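Local coordinates for salmonella typhimurium DB7155 bacteriophage DET7 tailspike (Bacteriophage, PDB 2V5I), which probably binds and hydrolyses the O-antigen polysaccharide on the Salmonella surface, serving as the receptor-binding tailspike of the phage, at residues H184-I195 with L213-Y224. Numbering follows the deposited sequence. Where two conformers were deposited one is given.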
loop_
_atom_site.group_PDB
_atom_site.type_symbol
_atom_site.label_atom_id
_atom_site.label_comp_id
_atom_site.label_asym_id
_atom_site.label_seq_id
_atom_site.Cartn_x
_atom_site.Cartn_y
_atom_site.Cartn_z
ATOM N N HIS A 184 4.873 1.965 30.803
ATOM C CA HIS A 184 4.195 2.917 29.916
ATOM C C HIS A 184 5.200 3.714 29.075
ATOM O O HIS A 184 6.301 3.999 29.550
ATOM C CB HIS A 184 3.342 3.903 30.707
ATOM C CG HIS A 184 2.249 3.269 31.484
ATOM N ND1 HIS A 184 2.438 2.788 32.767
ATOM C CD2 HIS A 184 0.949 3.038 31.174
ATOM C CE1 HIS A 184 1.308 2.254 33.198
ATOM N NE2 HIS A 184 0.385 2.413 32.259
ATOM N N HIS A 185 4.857 4.018 27.823
ATOM C CA HIS A 185 5.760 4.724 26.927
ATOM C C HIS A 185 7.112 4.056 26.725
ATOM O O HIS A 185 8.100 4.767 26.505
ATOM C CB HIS A 185 5.910 6.157 27.426
ATOM C CG HIS A 185 4.637 6.919 27.307
ATOM N ND1 HIS A 185 3.845 7.212 28.394
ATOM C CD2 HIS A 185 3.965 7.360 26.217
ATOM C CE1 HIS A 185 2.751 7.831 27.976
ATOM N NE2 HIS A 185 2.803 7.940 26.666
ATOM N N CYS A 186 7.125 2.731 26.745
ATOM C CA CYS A 186 8.345 1.943 26.554
ATOM C C CYS A 186 8.371 1.390 25.127
ATOM O O CYS A 186 7.342 1.113 24.546
ATOM C CB CYS A 186 8.514 0.821 27.593
ATOM S SG CYS A 186 8.796 1.512 29.281
ATOM N N LYS A 187 9.565 1.281 24.561
ATOM C CA LYS A 187 9.681 0.824 23.177
ATOM C C LYS A 187 10.785 -0.189 23.004
ATOM O O LYS A 187 11.841 -0.052 23.644
ATOM C CB LYS A 187 9.923 2.020 22.285
ATOM C CG LYS A 187 8.802 3.085 22.293
ATOM C CD LYS A 187 9.153 4.295 21.457
ATOM C CE LYS A 187 8.348 5.573 21.898
ATOM N NZ LYS A 187 8.504 6.095 23.367
ATOM N N VAL A 188 10.578 -1.140 22.077
ATOM C CA VAL A 188 11.584 -2.098 21.708
ATOM C C VAL A 188 11.821 -1.870 20.222
ATOM O O VAL A 188 10.942 -2.097 19.410
ATOM C CB VAL A 188 11.151 -3.550 22.001
ATOM C CG1 VAL A 188 12.232 -4.534 21.555
ATOM C CG2 VAL A 188 10.875 -3.696 23.520
ATOM N N ILE A 189 13.006 -1.339 19.892
ATOM C CA ILE A 189 13.307 -0.833 18.587
ATOM C C ILE A 189 14.380 -1.682 17.874
ATOM O O ILE A 189 15.409 -2.074 18.481
ATOM C CB ILE A 189 13.835 0.637 18.691
ATOM C CG1 ILE A 189 12.759 1.554 19.289
ATOM C CG2 ILE A 189 14.323 1.136 17.353
ATOM C CD1 ILE A 189 13.358 2.790 19.932
ATOM N N ASP A 190 14.164 -1.949 16.576
ATOM C CA ASP A 190 15.158 -2.610 15.706
ATOM C C ASP A 190 15.757 -3.914 16.259
ATOM O O ASP A 190 16.956 -4.188 16.114
ATOM C CB ASP A 190 16.276 -1.622 15.352
ATOM C CG ASP A 190 15.749 -0.390 14.604
ATOM O OD1 ASP A 190 14.693 -0.483 13.931
ATOM O OD2 ASP A 190 16.392 0.694 14.732
ATOM N N SER A 191 14.858 -4.774 16.764
ATOM C CA SER A 191 15.288 -6.090 17.259
ATOM C C SER A 191 16.027 -6.872 16.203
ATOM O O SER A 191 15.652 -6.900 15.044
ATOM C CB SER A 191 14.069 -6.872 17.708
ATOM O OG SER A 191 13.453 -6.182 18.835
ATOM N N ASP A 192 17.093 -7.522 16.641
ATOM C CA ASP A 192 18.058 -8.157 15.772
ATOM C C ASP A 192 17.851 -9.664 15.673
ATOM O O ASP A 192 18.725 -10.460 16.052
ATOM C CB ASP A 192 19.434 -7.873 16.343
ATOM C CG ASP A 192 20.524 -8.285 15.409
ATOM O OD1 ASP A 192 20.242 -8.449 14.189
ATOM O OD2 ASP A 192 21.686 -8.431 15.894
ATOM N N SER A 193 16.678 -10.068 15.176
ATOM C CA SER A 193 16.356 -11.494 14.947
ATOM C C SER A 193 16.497 -12.293 16.232
ATOM O O SER A 193 17.226 -13.296 16.329
ATOM C CB SER A 193 17.200 -12.096 13.807
ATOM O OG SER A 193 16.834 -11.438 12.598
ATOM N N ILE A 194 15.831 -11.796 17.263
ATOM C CA ILE A 194 15.814 -12.432 18.562
ATOM C C ILE A 194 15.245 -13.845 18.386
ATOM O O ILE A 194 14.155 -14.006 17.839
ATOM C CB ILE A 194 14.927 -11.674 19.536
ATOM C CG1 ILE A 194 15.393 -10.232 19.744
ATOM C CG2 ILE A 194 14.903 -12.389 20.908
ATOM C CD1 ILE A 194 14.349 -9.319 20.421
ATOM N N ILE A 195 15.973 -14.883 18.841
ATOM C CA ILE A 195 15.420 -16.208 18.834
ATOM C C ILE A 195 14.672 -16.416 20.157
ATOM O O ILE A 195 15.267 -16.431 21.245
ATOM C CB ILE A 195 16.510 -17.322 18.730
ATOM C CG1 ILE A 195 17.388 -17.173 17.504
ATOM C CG2 ILE A 195 15.884 -18.692 18.777
ATOM C CD1 ILE A 195 16.690 -16.940 16.330
ATOM N N LEU A 213 -0.075 2.145 27.908
ATOM C CA LEU A 213 -0.213 3.244 26.969
ATOM C C LEU A 213 1.188 3.598 26.463
ATOM O O LEU A 213 2.139 3.596 27.232
ATOM C CB LEU A 213 -0.757 4.498 27.666
ATOM C CG LEU A 213 -0.906 5.806 26.870
ATOM C CD1 LEU A 213 -1.832 5.647 25.708
ATOM C CD2 LEU A 213 -1.389 6.921 27.808
ATOM N N GLY A 214 1.296 3.778 25.143
ATOM C CA GLY A 214 2.519 4.269 24.555
ATOM C C GLY A 214 3.597 3.188 24.370
ATOM O O GLY A 214 4.765 3.516 24.088
ATOM N N ASN A 215 3.207 1.922 24.506
ATOM C CA ASN A 215 4.188 0.833 24.412
ATOM C C ASN A 215 4.204 0.277 22.988
ATOM O O ASN A 215 3.136 -0.060 22.436
ATOM C CB ASN A 215 3.787 -0.322 25.378
ATOM C CG ASN A 215 3.881 0.085 26.857
ATOM O OD1 ASN A 215 4.753 0.869 27.232
ATOM N ND2 ASN A 215 2.983 -0.431 27.681
ATOM N N TYR A 216 5.417 0.208 22.418
ATOM C CA TYR A 216 5.578 -0.191 21.029
ATOM C C TYR A 216 6.715 -1.136 20.797
ATOM O O TYR A 216 7.711 -1.127 21.539
ATOM C CB TYR A 216 5.974 1.013 20.156
ATOM C CG TYR A 216 4.978 2.094 19.911
ATOM C CD1 TYR A 216 4.849 3.121 20.816
ATOM C CD2 TYR A 216 4.184 2.061 18.798
ATOM C CE1 TYR A 216 3.916 4.193 20.581
ATOM C CE2 TYR A 216 3.226 3.117 18.557
ATOM C CZ TYR A 216 3.139 4.149 19.478
ATOM O OH TYR A 216 2.222 5.184 19.214
ATOM N N VAL A 217 6.606 -1.862 19.664
ATOM C CA VAL A 217 7.703 -2.578 19.009
ATOM C C VAL A 217 7.790 -1.942 17.624
ATOM O O VAL A 217 6.783 -1.833 16.918
ATOM C CB VAL A 217 7.502 -4.118 18.934
ATOM C CG1 VAL A 217 8.751 -4.739 18.396
ATOM C CG2 VAL A 217 7.137 -4.665 20.357
ATOM N N ILE A 218 8.962 -1.340 17.338
ATOM C CA ILE A 218 9.198 -0.586 16.096
ATOM C C ILE A 218 10.421 -1.180 15.363
ATOM O O ILE A 218 11.518 -1.196 15.919
ATOM C CB ILE A 218 9.309 0.897 16.286
ATOM C CG1 ILE A 218 8.085 1.427 17.042
ATOM C CG2 ILE A 218 9.348 1.601 14.929
ATOM C CD1 ILE A 218 8.278 2.920 17.470
ATOM N N GLY A 219 10.220 -1.652 14.160
ATOM C CA GLY A 219 11.280 -2.200 13.363
ATOM C C GLY A 219 11.801 -3.553 13.834
ATOM O O GLY A 219 11.353 -4.086 14.851
ATOM N N GLY A 220 12.670 -4.117 13.033
ATOM C CA GLY A 220 13.391 -5.311 13.445
ATOM C C GLY A 220 12.568 -6.589 13.292
ATOM O O GLY A 220 11.582 -6.605 12.569
ATOM N N ARG A 221 13.104 -7.678 13.844
ATOM C CA ARG A 221 12.566 -9.007 13.632
ATOM C C ARG A 221 12.750 -9.890 14.848
ATOM O O ARG A 221 13.686 -9.729 15.637
ATOM C CB ARG A 221 13.404 -9.727 12.553
ATOM C CG ARG A 221 13.784 -9.033 11.336
ATOM C CD ARG A 221 14.961 -9.753 10.598
ATOM N NE ARG A 221 14.625 -11.141 10.318
ATOM C CZ ARG A 221 13.919 -11.578 9.272
ATOM N NH1 ARG A 221 13.382 -10.721 8.398
ATOM N NH2 ARG A 221 13.631 -12.880 9.157
ATOM N N VAL A 222 11.820 -10.837 14.965
ATOM C CA VAL A 222 11.874 -11.925 15.927
ATOM C C VAL A 222 11.623 -13.277 15.237
ATOM O O VAL A 222 10.941 -13.340 14.255
ATOM C CB VAL A 222 10.902 -11.700 17.091
ATOM C CG1 VAL A 222 11.230 -10.397 17.830
ATOM C CG2 VAL A 222 9.476 -11.673 16.661
ATOM N N HIS A 223 12.271 -14.325 15.775
ATOM C CA HIS A 223 12.262 -15.688 15.195
ATOM C C HIS A 223 11.884 -16.753 16.250
ATOM O O HIS A 223 12.277 -16.649 17.439
ATOM C CB HIS A 223 13.648 -16.087 14.692
ATOM C CG HIS A 223 14.137 -15.360 13.476
ATOM N ND1 HIS A 223 15.277 -15.755 12.820
ATOM C CD2 HIS A 223 13.642 -14.295 12.778
ATOM C CE1 HIS A 223 15.480 -14.966 11.769
ATOM N NE2 HIS A 223 14.491 -14.085 11.705
ATOM N N TYR A 224 11.115 -17.752 15.806
ATOM C CA TYR A 224 10.760 -18.911 16.634
ATOM C C TYR A 224 10.016 -18.455 17.919
ATOM O O TYR A 224 9.124 -17.591 17.819
ATOM C CB TYR A 224 12.023 -19.795 16.900
ATOM C CG TYR A 224 12.547 -20.429 15.632
ATOM C CD1 TYR A 224 11.834 -21.377 14.983
ATOM C CD2 TYR A 224 13.799 -20.060 15.086
ATOM C CE1 TYR A 224 12.310 -21.981 13.792
ATOM C CE2 TYR A 224 14.271 -20.645 13.928
ATOM C CZ TYR A 224 13.533 -21.558 13.279
ATOM O OH TYR A 224 13.987 -22.127 12.093
HETATM O O HOH W 1 5.409 6.175 23.475
HETATM O O HOH W 2 11.915 -4.249 17.533
#
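Ser193 lays its CB over one face of the His223 imidazole, 4.0 Å from the ring centroid and offset toward the rim, a CH-pi contact between neighbouring rungs of the right-handed parallel beta-helix known from P22-type tailspikes. The same ring is gripped by Arg221, whose chain bends at chi3 (56°) and brings NE and NH2 side-on to His223 NE2, both tilted a little from the ring plane, the shorter bond running from Arg221 NH2 to His223 NE2 at 2.9 Å. Ser193 OG sits in the guanidinium plane and takes a weak bond from Arg221 NE. Arg221 NH2 also reaches Ser240 O of the second subunit, tying this side chain to the subunit interface of the trimer. Obliquely across His223 comes Ile195, its CD1 3.6 Å from His223 CB. On the inward side Ile194 and Val222 run side by side, as do Lys187 and Tyr216 on the other face of the preceding strands. Both chains turn a corner, at Asp190 and Gly219, where a water accepts from Ser191 N and lies near Gly219 O. Asn215 stands in for a backbone carbonyl: its OD1 receives Cys186 N at 3.1 Å, in the carbonyl plane, while its ND2 donates to Cys183 O and Asn235 OD1.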